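Fc fragment of IgE receptor II (PDB 6PWS) probably binds IgE as the cow CD23 receptor and holds a mannoside sugar at a calcium site in its C-type carbohydrate-recognition domain. Local coordinates at residues A[14-23]-A[45-56]. Numbering follows the deposited sequence.
Sequences IYFQKKCYYF and VSIHSPEEQDFL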
ATOM      1  N   ILE A  14      -5.144   6.097  12.045  1.00  6.78           N
ATOM      2  CA  ILE A  14      -6.585   5.863  11.964  1.00  6.67           C
ATOM      3  C   ILE A  14      -6.857   4.379  12.199  1.00  7.10           C
ATOM      4  O   ILE A  14      -6.268   3.522  11.526  1.00  7.08           O
ATOM      5  CB  ILE A  14      -7.124   6.283  10.581  1.00  7.24           C
ATOM      6  CG1 ILE A  14      -6.731   7.727  10.239  1.00  8.36           C
ATOM      7  CG2 ILE A  14      -8.638   6.089  10.515  1.00  7.64           C
ATOM      8  CD1 ILE A  14      -7.297   8.790  11.182  1.00  9.60           C
ATOM      9  N   TYR A  15      -7.778   4.079  13.117  1.00  8.01           N
ATOM     10  CA  TYR A  15      -8.094   2.704  13.480  1.00  8.71           C
ATOM     11  C   TYR A  15      -9.131   2.073  12.548  1.00  8.94           C
ATOM     12  O   TYR A  15     -10.160   2.685  12.234  1.00 10.32           O
ATOM     13  CB  TYR A  15      -8.635   2.653  14.921  1.00  9.41           C
ATOM     14  CG  TYR A  15      -9.116   1.258  15.245  1.00 10.32           C
ATOM     15  CD1 TYR A  15      -8.206   0.241  15.495  1.00 10.91           C
ATOM     16  CD2 TYR A  15     -10.467   0.932  15.221  1.00 11.39           C
ATOM     17  CE1 TYR A  15      -8.620  -1.045  15.732  1.00 11.33           C
ATOM     18  CE2 TYR A  15     -10.893  -0.362  15.462  1.00 11.93           C
ATOM     19  CZ  TYR A  15      -9.960  -1.344  15.722  1.00 11.79           C
ATOM     20  OH  TYR A  15     -10.345  -2.641  15.946  1.00 12.71           O
ATOM     21  N   PHE A  16      -8.881   0.824  12.144  1.00  8.64           N
ATOM     22  CA  PHE A  16      -9.896   0.020  11.463  1.00  9.06           C
ATOM     23  C   PHE A  16      -9.589  -1.453  11.681  1.00  9.18           C
ATOM     24  O   PHE A  16      -8.487  -1.909  11.355  1.00  8.98           O
ATOM     25  CB  PHE A  16      -9.958   0.323   9.961  1.00  9.50           C
ATOM     26  CG  PHE A  16     -10.978  -0.508   9.226  1.00 10.04           C
ATOM     27  CD1 PHE A  16     -12.320  -0.166   9.261  1.00 11.13           C
ATOM     28  CD2 PHE A  16     -10.600  -1.632   8.506  1.00 10.76           C
ATOM     29  CE1 PHE A  16     -13.264  -0.920   8.595  1.00 12.30           C
ATOM     30  CE2 PHE A  16     -11.543  -2.395   7.848  1.00 11.50           C
ATOM     31  CZ  PHE A  16     -12.875  -2.034   7.889  1.00 12.49           C
ATOM     32  N   GLN A  17     -10.561  -2.193  12.225  1.00 10.44           N
ATOM     33  CA  GLN A  17     -10.507  -3.652  12.335  1.00 11.16           C
ATOM     34  C   GLN A  17      -9.126  -4.199  12.682  1.00 11.24           C
ATOM     35  O   GLN A  17      -8.484  -4.889  11.878  1.00 11.87           O
ATOM     36  CB  GLN A  17     -11.076  -4.312  11.075  1.00 12.73           C
ATOM     37  CG  GLN A  17     -12.551  -4.008  10.881  1.00 15.44           C
ATOM     38  CD  GLN A  17     -13.193  -4.811   9.771  1.00 18.16           C
ATOM     39  OE1 GLN A  17     -12.528  -5.569   9.060  1.00 19.04           O
ATOM     40  NE2 GLN A  17     -14.502  -4.650   9.619  1.00 19.14           N
ATOM     41  N   LYS A  18      -8.686  -3.914  13.904  1.00 11.27           N
ATOM     42  CA  LYS A  18      -7.496  -4.481  14.532  1.00 12.05           C
ATOM     43  C   LYS A  18      -6.209  -3.842  14.036  1.00 10.56           C
ATOM     44  O   LYS A  18      -5.129  -4.240  14.500  1.00 11.62           O
ATOM     45  CB  LYS A  18      -7.378  -6.002  14.356  1.00 15.64           C
ATOM     46  CG  LYS A  18      -8.652  -6.742  14.626  1.00 19.18           C
ATOM     47  CD  LYS A  18      -8.599  -8.083  13.951  1.00 22.26           C
ATOM     48  CE  LYS A  18      -9.573  -9.033  14.575  1.00 24.21           C
ATOM     49  NZ  LYS A  18     -10.998  -8.804  14.224  1.00 25.37           N
ATOM     50  N   LYS A  19      -6.276  -2.891  13.112  1.00  8.95           N
ATOM     51  CA  LYS A  19      -5.090  -2.277  12.547  1.00  8.13           C
ATOM     52  C   LYS A  19      -5.211  -0.762  12.617  1.00  7.60           C
ATOM     53  O   LYS A  19      -6.289  -0.202  12.837  1.00  7.94           O
ATOM     54  CB  LYS A  19      -4.851  -2.762  11.103  1.00  7.67           C
ATOM     55  CG  LYS A  19      -4.409  -4.225  11.043  1.00  8.21           C
ATOM     56  CD  LYS A  19      -4.310  -4.770   9.616  1.00  7.68           C
ATOM     57  CE  LYS A  19      -3.278  -4.022   8.782  1.00  7.04           C
ATOM     58  NZ  LYS A  19      -3.096  -4.657   7.443  1.00  6.53           N
ATOM     59  N   CYS A  20      -4.067  -0.117  12.426  1.00  7.98           N
ATOM     60  CA  CYS A  20      -3.937   1.328  12.376  1.00  7.90           C
ATOM     61  C   CYS A  20      -3.313   1.700  11.044  1.00  6.78           C
ATOM     62  O   CYS A  20      -2.409   1.004  10.568  1.00  7.36           O
ATOM     63  CB  CYS A  20      -3.010   1.805  13.491  1.00  9.30           C
ATOM     64  SG  CYS A  20      -3.583   1.357  15.144  1.00 10.61           S
ATOM     65  N   TYR A  21      -3.762   2.823  10.481  1.00  6.10           N
ATOM     66  CA  TYR A  21      -3.377   3.229   9.136  1.00  5.80           C
ATOM     67  C   TYR A  21      -2.896   4.669   9.133  1.00  5.77           C
ATOM     68  O   TYR A  21      -3.467   5.536   9.810  1.00  6.76           O
ATOM     69  CB  TYR A  21      -4.555   3.043   8.161  1.00  5.69           C
ATOM     70  CG  TYR A  21      -5.042   1.610   8.107  1.00  5.80           C
ATOM     71  CD1 TYR A  21      -5.943   1.129   9.043  1.00  5.99           C
ATOM     72  CD2 TYR A  21      -4.586   0.733   7.131  1.00  5.78           C
ATOM     73  CE1 TYR A  21      -6.379  -0.192   9.012  1.00  6.48           C
ATOM     74  CE2 TYR A  21      -5.025  -0.589   7.082  1.00  5.95           C
ATOM     75  CZ  TYR A  21      -5.925  -1.042   8.024  1.00  5.99           C
ATOM     76  OH  TYR A  21      -6.408  -2.334   8.012  1.00  6.71           O
ATOM     77  N   TYR A  22      -1.862   4.918   8.335  1.00  5.62           N
ATOM     78  CA  TYR A  22      -1.268   6.240   8.190  1.00  5.75           C
ATOM     79  C   TYR A  22      -1.396   6.652   6.733  1.00  5.27           C
ATOM     80  O   TYR A  22      -0.883   5.962   5.842  1.00  5.68           O
ATOM     81  CB  TYR A  22       0.207   6.214   8.582  1.00  6.41           C
ATOM     82  CG  TYR A  22       0.790   7.597   8.741  1.00  7.14           C
ATOM     83  CD1 TYR A  22       1.438   8.246   7.698  1.00  8.61           C
ATOM     84  CD2 TYR A  22       0.666   8.266   9.944  1.00  8.86           C
ATOM     85  CE1 TYR A  22       1.958   9.524   7.869  1.00  9.94           C
ATOM     86  CE2 TYR A  22       1.188   9.524  10.128  1.00 10.19           C
ATOM     87  CZ  TYR A  22       1.827  10.150   9.096  1.00 10.80           C
ATOM     88  OH  TYR A  22       2.326  11.417   9.311  1.00 12.77           O
ATOM     89  N   PHE A  23      -2.095   7.752   6.485  1.00  5.35           N
ATOM     90  CA  PHE A  23      -2.300   8.266   5.130  1.00  5.23           C
ATOM     91  C   PHE A  23      -1.235   9.325   4.859  1.00  5.15           C
ATOM     92  O   PHE A  23      -1.440  10.520   5.080  1.00  6.17           O
ATOM     93  CB  PHE A  23      -3.726   8.776   4.943  1.00  5.47           C
ATOM     94  CG  PHE A  23      -4.750   7.686   5.050  1.00  5.85           C
ATOM     95  CD1 PHE A  23      -5.115   6.966   3.922  1.00  6.39           C
ATOM     96  CD2 PHE A  23      -5.295   7.330   6.274  1.00  6.81           C
ATOM     97  CE1 PHE A  23      -6.019   5.921   4.014  1.00  7.53           C
ATOM     98  CE2 PHE A  23      -6.207   6.292   6.362  1.00  7.53           C
ATOM     99  CZ  PHE A  23      -6.566   5.585   5.233  1.00  7.91           C
ATOM    100  N   VAL A  45       1.259  -0.507   3.583  1.00  4.27           N
ATOM    101  CA  VAL A  45       0.061  -1.265   3.940  1.00  4.25           C
ATOM    102  C   VAL A  45      -0.044  -2.590   3.196  1.00  3.88           C
ATOM    103  O   VAL A  45       0.243  -2.699   1.994  1.00  4.32           O
ATOM    104  CB  VAL A  45      -1.196  -0.392   3.709  1.00  4.40           C
ATOM    105  CG1 VAL A  45      -1.391  -0.042   2.228  1.00  4.32           C
ATOM    106  CG2 VAL A  45      -2.461  -1.034   4.261  1.00  4.84           C
ATOM    107  N   SER A  46      -0.541  -3.596   3.921  1.00  4.04           N
ATOM    108  CA  SER A  46      -0.873  -4.899   3.363  1.00  4.17           C
ATOM    109  C   SER A  46      -2.380  -5.128   3.473  1.00  4.23           C
ATOM    110  O   SER A  46      -2.983  -4.799   4.496  1.00  5.81           O
ATOM    111  CB  SER A  46      -0.136  -6.010   4.118  1.00  4.61           C
ATOM    112  OG  SER A  46       1.274  -5.833   4.110  1.00  5.07           O
ATOM    113  N   ILE A  47      -2.985  -5.709   2.432  1.00  4.14           N
ATOM    114  CA  ILE A  47      -4.443  -5.697   2.267  1.00  4.32           C
ATOM    115  C   ILE A  47      -4.946  -7.128   2.097  1.00  4.28           C
ATOM    116  O   ILE A  47      -4.502  -7.840   1.185  1.00  5.15           O
ATOM    117  CB  ILE A  47      -4.868  -4.827   1.066  1.00  4.25           C
ATOM    118  CG1 ILE A  47      -4.240  -3.432   1.141  1.00  4.52           C
ATOM    119  CG2 ILE A  47      -6.389  -4.741   0.986  1.00  4.61           C
ATOM    120  CD1 ILE A  47      -4.429  -2.606  -0.124  1.00  4.89           C
ATOM    121  N   HIS A  48      -5.902  -7.543   2.943  1.00  4.62           N
ATOM    122  CA  HIS A  48      -6.269  -8.951   3.030  1.00  5.14           C
ATOM    123  C   HIS A  48      -7.763  -9.236   3.053  1.00  5.58           C
ATOM    124  O   HIS A  48      -8.153 -10.385   3.312  1.00  6.83           O
ATOM    125  CB  HIS A  48      -5.575  -9.608   4.229  1.00  5.78           C
ATOM    126  CG  HIS A  48      -4.096  -9.684   4.051  1.00  5.97           C
ATOM    127  ND1 HIS A  48      -3.513 -10.531   3.133  1.00  5.85           N
ATOM    128  CD2 HIS A  48      -3.082  -8.976   4.601  1.00  7.17           C
ATOM    129  CE1 HIS A  48      -2.205 -10.366   3.150  1.00  6.82           C
ATOM    130  NE2 HIS A  48      -1.915  -9.431   4.034  1.00  7.75           N
ATOM    131  N   SER A  49      -8.612  -8.261   2.738  1.00  5.39           N
ATOM    132  CA  SER A  49     -10.046  -8.523   2.689  1.00  5.83           C
ATOM    133  C   SER A  49     -10.729  -7.405   1.922  1.00  5.53           C
ATOM    134  O   SER A  49     -10.196  -6.292   1.819  1.00  5.25           O
ATOM    135  CB  SER A  49     -10.647  -8.607   4.102  1.00  6.63           C
ATOM    136  OG  SER A  49     -10.625  -7.344   4.741  1.00  6.92           O
ATOM    137  N   PRO A  50     -11.953  -7.655   1.442  1.00  5.85           N
ATOM    138  CA  PRO A  50     -12.714  -6.575   0.806  1.00  6.14           C
ATOM    139  C   PRO A  50     -13.078  -5.465   1.782  1.00  5.67           C
ATOM    140  O   PRO A  50     -13.178  -4.303   1.374  1.00  5.87           O
ATOM    141  CB  PRO A  50     -13.949  -7.297   0.235  1.00  7.42           C
ATOM    142  CG  PRO A  50     -14.073  -8.548   1.035  1.00  7.83           C
ATOM    143  CD  PRO A  50     -12.654  -8.955   1.360  1.00  6.80           C
ATOM    144  N   GLU A  51     -13.293  -5.786   3.059  1.00  5.94           N
ATOM    145  CA  GLU A  51     -13.642  -4.754   4.033  1.00  6.72           C
ATOM    146  C   GLU A  51     -12.462  -3.816   4.270  1.00  5.97           C
ATOM    147  O   GLU A  51     -12.629  -2.589   4.358  1.00  6.25           O
ATOM    148  CB  GLU A  51     -14.088  -5.411   5.340  1.00  8.90           C
ATOM    149  CG  GLU A  51     -15.369  -6.243   5.230  1.00 11.06           C
ATOM    150  CD  GLU A  51     -15.188  -7.647   4.639  1.00 12.07           C
ATOM    151  OE1 GLU A  51     -14.040  -8.136   4.515  1.00 10.86           O
ATOM    152  OE2 GLU A  51     -16.224  -8.266   4.299  1.00 15.07           O
ATOM    153  N   GLU A  52     -11.257  -4.379   4.369  1.00  5.39           N
ATOM    154  CA  GLU A  52     -10.061  -3.557   4.510  1.00  5.34           C
ATOM    155  C   GLU A  52      -9.842  -2.716   3.259  1.00  4.88           C
ATOM    156  O   GLU A  52      -9.529  -1.519   3.341  1.00  5.11           O
ATOM    157  CB  GLU A  52      -8.864  -4.460   4.810  1.00  5.51           C
ATOM    158  CG  GLU A  52      -7.571  -3.712   5.056  1.00  5.75           C
ATOM    159  CD  GLU A  52      -6.446  -4.601   5.569  1.00  5.71           C
ATOM    160  OE1 GLU A  52      -6.421  -5.816   5.230  1.00  6.64           O
ATOM    161  OE2 GLU A  52      -5.586  -4.071   6.313  1.00  6.34           O
ATOM    162  N   GLN A  53      -9.998  -3.325   2.077  1.00  4.54           N
ATOM    163  CA  GLN A  53      -9.876  -2.544   0.854  1.00  4.69           C
ATOM    164  C   GLN A  53     -10.894  -1.411   0.818  1.00  4.66           C
ATOM    165  O   GLN A  53     -10.568  -0.299   0.398  1.00  5.23           O
ATOM    166  CB  GLN A  53     -10.030  -3.435  -0.376  1.00  4.51           C
ATOM    167  CG  GLN A  53      -9.909  -2.650  -1.684  1.00  4.66           C
ATOM    168  CD  GLN A  53      -8.526  -2.052  -1.873  1.00  4.40           C
ATOM    169  OE1 GLN A  53      -7.532  -2.777  -1.899  1.00  4.96           O
ATOM    170  NE2 GLN A  53      -8.455  -0.735  -2.024  1.00  5.26           N
ATOM    171  N   ASP A  54     -12.139  -1.664   1.234  1.00  5.00           N
ATOM    172  CA  ASP A  54     -13.170  -0.627   1.203  1.00  5.78           C
ATOM    173  C   ASP A  54     -12.766   0.557   2.080  1.00  5.11           C
ATOM    174  O   ASP A  54     -12.940   1.722   1.691  1.00  5.34           O
ATOM    175  CB  ASP A  54     -14.501  -1.244   1.663  1.00  7.11           C
ATOM    176  CG  ASP A  54     -15.595  -0.220   1.914  1.00 10.04           C
ATOM    177  OD1 ASP A  54     -16.115   0.331   0.927  1.00 12.19           O
ATOM    178  OD2 ASP A  54     -15.974   0.013   3.092  1.00 11.34           O
ATOM    179  N   PHE A  55     -12.227   0.276   3.268  1.00  5.11           N
ATOM    180  CA  PHE A  55     -11.748   1.336   4.151  1.00  5.20           C
ATOM    181  C   PHE A  55     -10.738   2.215   3.423  1.00  4.91           C
ATOM    182  O   PHE A  55     -10.784   3.448   3.497  1.00  5.15           O
ATOM    183  CB  PHE A  55     -11.145   0.698   5.415  1.00  5.64           C
ATOM    184  CG  PHE A  55     -10.359   1.654   6.279  1.00  5.78           C
ATOM    185  CD1 PHE A  55      -8.984   1.751   6.138  1.00  6.32           C
ATOM    186  CD2 PHE A  55     -10.980   2.463   7.225  1.00  6.19           C
ATOM    187  CE1 PHE A  55      -8.247   2.627   6.917  1.00  7.00           C
ATOM    188  CE2 PHE A  55     -10.242   3.345   8.002  1.00  6.62           C
ATOM    189  CZ  PHE A  55      -8.877   3.424   7.846  1.00  7.14           C
ATOM    190  N   LEU A  56      -9.797   1.578   2.718  1.00  4.40           N
ATOM    191  CA  LEU A  56      -8.738   2.287   2.002  1.00  4.59           C
ATOM    192  C   LEU A  56      -9.265   3.014   0.768  1.00  4.61           C
ATOM    193  O   LEU A  56      -8.913   4.176   0.535  1.00  5.38           O
ATOM    194  CB  LEU A  56      -7.631   1.301   1.614  1.00  4.59           C
ATOM    195  CG  LEU A  56      -6.889   0.692   2.810  1.00  5.46           C
ATOM    196  CD1 LEU A  56      -5.995  -0.435   2.339  1.00  6.83           C
ATOM    197  CD2 LEU A  56      -6.094   1.736   3.580  1.00  6.49           C
TER
HETATM  198  O   HOH W   1     -12.819  -8.255   7.045  1.00 24.46           O
HETATM  199  O   HOH W   2      -4.965  -7.286   7.195  1.00 10.55           O
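Phe16 and Phe55 both carry CG trans to the backbone N (chi1 179° and 168°), which sends the two rings past each other in opposite directions. Their planes are nearly parallel but slid apart, with little ring overlap. Each CB therefore sits over the other ring: Phe55 CB lies 3.8 Å from the Phe16 ring centroid, and Phe16 CB lies 3.7 Å from the Phe55 centroid. These are reciprocal CH-pi contacts. Tyr21 completes the aromatic cluster. Its ring is oblique to Phe55, and Phe55 CE1 comes over one face, 3.5 Å from Tyr21 CD1. Ile14 CG2 meets the edge of the Phe55 ring in its plane, 3.8 Å from Phe55 CZ. Phe23 turns its own edge to Phe55 CE1.

Beside this cluster lies a polar group. The Glu52 side chain is fully extended and brings OE2 to two donors. Tyr21 OH donates to Glu52 OE2 at 2.6 Å, on the anti side and tilted out of the carboxylate plane. Lys19 NZ forms a salt bridge to Glu52 OE2 at 2.8 Å, meeting the syn lone pair of that oxygen. Glu52 OE1 accepts from His48 N at 2.9 Å, from above the carboxylate plane. A water also links Glu52 OE1 to Lys19 NZ. Lys19 has a second acidic partner, Asp129 of strand 123-131.

The contact joins the 14-16/19-25 beta hairpin, with its type I' turn, to helix 50-59 of the C-type lectin fold. Ser49 caps that helix by accepting from Glu52 N. The buried Glu52 carboxylate is gripped at both oxygens, by Tyr21 and Lys19 at OE2 and by His48 N and a water at OE1. The lysine and the donated hydrogen bonds would be expected to stabilise its carboxylate as an anion.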